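Local coordinates for ZYG-9 (Caenorhabditis elegans, PDB 2OF3), which organises microtubules and spindle poles as the one-cell embryo goes through meiosis and mitosis, at residues 7-10 with 11-14. Residues are numbered along the deposited sequence; the frame is centred on the assembly and turned at random.
Sequences DNED and KKQR
Glu9 and Lys12 are joined by a salt bridge at the start of helix 10-19, with Lys12 NZ 2.5 Å from Glu9 OE1. The two side chains run alongside each other, and the ammonium meets the carboxylate from above its plane. A final bend in the otherwise extended lysine chain (chi4 63°) turns NZ back onto the acid. The backbone repeats the pairing, since Lys12 N donates to Glu9 O at 3.2 Å, a bent bond of 137°. Arg14 N then donates to Asp10 O, four residues back, at 3.0 Å and a straighter angle.

Asn8 provides a side-chain acceptor for this first turn: its OD1 takes the N-H of Asp10 at 3.0 Å, forming an Asx turn. One water links Asn8 O to Lys11 N; a second accepts from Arg14 NH1 and lies within hydrogen-bonding distance of Asn8 OD1.

The Arg14 guanidinium, swung back by the bend at chi3 (-71°), sets one face over Asp10 C and Lys11 N near its rim, with NH1 3.5 Å from Asp10 CB. Its NE forms a salt bridge with Asp86 of helix 85-95, while Lys11 NZ is hydrogen-bonded to Ser85 OG and Leu82 O. A leucine in place of Arg14 would probably cost Asp86 this salt bridge and the second water the N-H of NH1.

The first N-H groups of a helix have no preceding turn to supply acceptors. Here Asn8 OD1 serves Asp10 N, water serves Lys11 N and Glu9 O serves Lys12 N, before Asp10 O and Arg14 N begin the regular alpha-helical pattern.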
ATOM      1  N   ASP A   7       4.845 -21.243 -12.936  1.00 26.43           N
ATOM      2  CA  ASP A   7       4.258 -21.632 -11.681  1.00 28.85           C
ATOM      3  C   ASP A   7       5.380 -22.472 -11.077  1.00 28.37           C
ATOM      4  O   ASP A   7       5.512 -23.659 -11.391  1.00 31.44           O
ATOM      5  CB  ASP A   7       2.986 -22.446 -11.979  1.00 29.74           C
ATOM      6  CG  ASP A   7       2.511 -23.302 -10.797  1.00 36.36           C
ATOM      7  OD1 ASP A   7       2.937 -23.048  -9.634  1.00 40.14           O
ATOM      8  OD2 ASP A   7       1.696 -24.242 -11.036  1.00 40.99           O
ATOM      9  N   ASN A   8       6.227 -21.867 -10.261  1.00 25.70           N
ATOM     10  CA  ASN A   8       7.323 -22.565  -9.597  1.00 23.79           C
ATOM     11  C   ASN A   8       7.522 -21.909  -8.230  1.00 23.60           C
ATOM     12  O   ASN A   8       6.759 -21.020  -7.819  1.00 22.51           O
ATOM     13  CB  ASN A   8       8.623 -22.518 -10.483  1.00 23.21           C
ATOM     14  CG  ASN A   8       9.070 -21.084 -10.805  1.00 20.80           C
ATOM     15  OD1 ASN A   8       8.845 -20.175 -10.009  1.00 21.93           O
ATOM     16  ND2 ASN A   8       9.669 -20.870 -11.984  1.00 21.37           N
ATOM     17  N   GLU A   9       8.571 -22.279  -7.525  1.00 24.25           N
ATOM     18  CA  GLU A   9       8.836 -21.680  -6.227  1.00 24.77           C
ATOM     19  C   GLU A   9      10.049 -20.762  -6.250  1.00 23.19           C
ATOM     20  O   GLU A   9      10.757 -20.624  -5.239  1.00 22.44           O
ATOM     21  CB  GLU A   9       9.076 -22.799  -5.235  1.00 26.49           C
ATOM     22  CG  GLU A   9       7.799 -23.509  -4.901  1.00 33.16           C
ATOM     23  CD  GLU A   9       8.014 -24.606  -3.909  1.00 45.19           C
ATOM     24  OE1 GLU A   9       8.668 -24.369  -2.851  1.00 49.28           O
ATOM     25  OE2 GLU A   9       7.511 -25.726  -4.193  1.00 53.21           O
ATOM     26  N   ASP A  10      10.303 -20.119  -7.384  1.00 21.77           N
ATOM     27  CA  ASP A  10      11.487 -19.234  -7.469  1.00 20.81           C
ATOM     28  C   ASP A  10      11.346 -17.990  -6.607  1.00 20.10           C
ATOM     29  O   ASP A  10      12.325 -17.366  -6.312  1.00 20.07           O
ATOM     30  CB  ASP A  10      11.782 -18.836  -8.902  1.00 19.15           C
ATOM     31  CG  ASP A  10      12.355 -19.977  -9.711  1.00 22.20           C
ATOM     32  OD1 ASP A  10      12.443 -21.111  -9.186  1.00 22.67           O
ATOM     33  OD2 ASP A  10      12.684 -19.775 -10.900  1.00 22.80           O
ATOM     34  N   LYS A  11      10.140 -17.624  -6.192  1.00 20.71           N
ATOM     35  CA  LYS A  11       9.977 -16.565  -5.170  1.00 22.04           C
ATOM     36  C   LYS A  11      10.844 -16.758  -3.947  1.00 22.19           C
ATOM     37  O   LYS A  11      11.433 -15.804  -3.446  1.00 21.64           O
ATOM     38  CB  LYS A  11       8.502 -16.423  -4.739  1.00 20.74           C
ATOM     39  CG  LYS A  11       8.259 -15.208  -3.816  1.00 22.28           C
ATOM     40  CD  LYS A  11       6.804 -15.233  -3.268  1.00 25.10           C
ATOM     41  CE  LYS A  11       5.852 -14.763  -4.303  1.00 23.22           C
ATOM     42  NZ  LYS A  11       4.451 -15.081  -3.766  1.00 24.18           N
ATOM     43  N   LYS A  12      10.917 -17.977  -3.423  1.00 23.35           N
ATOM     44  CA  LYS A  12      11.798 -18.225  -2.268  1.00 25.09           C
ATOM     45  C   LYS A  12      13.271 -17.877  -2.558  1.00 22.83           C
ATOM     46  O   LYS A  12      13.948 -17.339  -1.674  1.00 21.61           O
ATOM     47  CB  LYS A  12      11.769 -19.687  -1.796  1.00 25.98           C
ATOM     48  CG  LYS A  12      10.456 -20.192  -1.233  1.00 30.85           C
ATOM     49  CD  LYS A  12      10.591 -21.766  -0.948  1.00 31.71           C
ATOM     50  CE  LYS A  12       9.222 -22.373  -0.478  1.00 37.24           C
ATOM     51  NZ  LYS A  12       8.087 -22.290  -1.515  1.00 40.88           N
ATOM     52  N   GLN A  13      13.760 -18.230  -3.754  1.00 21.42           N
ATOM     53  CA  GLN A  13      15.098 -17.908  -4.214  1.00 21.05           C
ATOM     54  C   GLN A  13      15.290 -16.377  -4.353  1.00 19.38           C
ATOM     55  O   GLN A  13      16.323 -15.870  -3.967  1.00 19.43           O
ATOM     56  CB  GLN A  13      15.428 -18.640  -5.542  1.00 20.75           C
ATOM     57  CG  GLN A  13      16.911 -18.394  -6.106  1.00 22.65           C
ATOM     58  CD  GLN A  13      17.998 -18.961  -5.160  1.00 27.10           C
ATOM     59  OE1 GLN A  13      17.718 -19.879  -4.390  1.00 27.57           O
ATOM     60  NE2 GLN A  13      19.209 -18.366  -5.166  1.00 26.21           N
ATOM     61  N   ARG A  14      14.292 -15.648  -4.846  1.00 19.43           N
ATOM     62  CA  ARG A  14      14.376 -14.178  -4.968  1.00 19.18           C
ATOM     63  C   ARG A  14      14.417 -13.507  -3.615  1.00 19.62           C
ATOM     64  O   ARG A  14      15.242 -12.584  -3.446  1.00 19.76           O
ATOM     65  CB  ARG A  14      13.268 -13.578  -5.836  1.00 18.20           C
ATOM     66  CG  ARG A  14      13.325 -14.080  -7.268  1.00 16.47           C
ATOM     67  CD  ARG A  14      12.298 -13.277  -8.140  1.00 15.52           C
ATOM     68  NE  ARG A  14      10.900 -13.641  -7.822  1.00 16.00           N
ATOM     69  CZ  ARG A  14      10.256 -14.662  -8.350  1.00 14.88           C
ATOM     70  NH1 ARG A  14      10.863 -15.506  -9.195  1.00 15.61           N
ATOM     71  NH2 ARG A  14       9.014 -14.888  -7.988  1.00 15.87           N
TER
HETATM   72  O   HOH W   1       7.404 -18.581  -6.759  1.00 17.03           O
HETATM   73  O   HOH W   2       8.730 -17.308  -9.938  1.00 20.05           O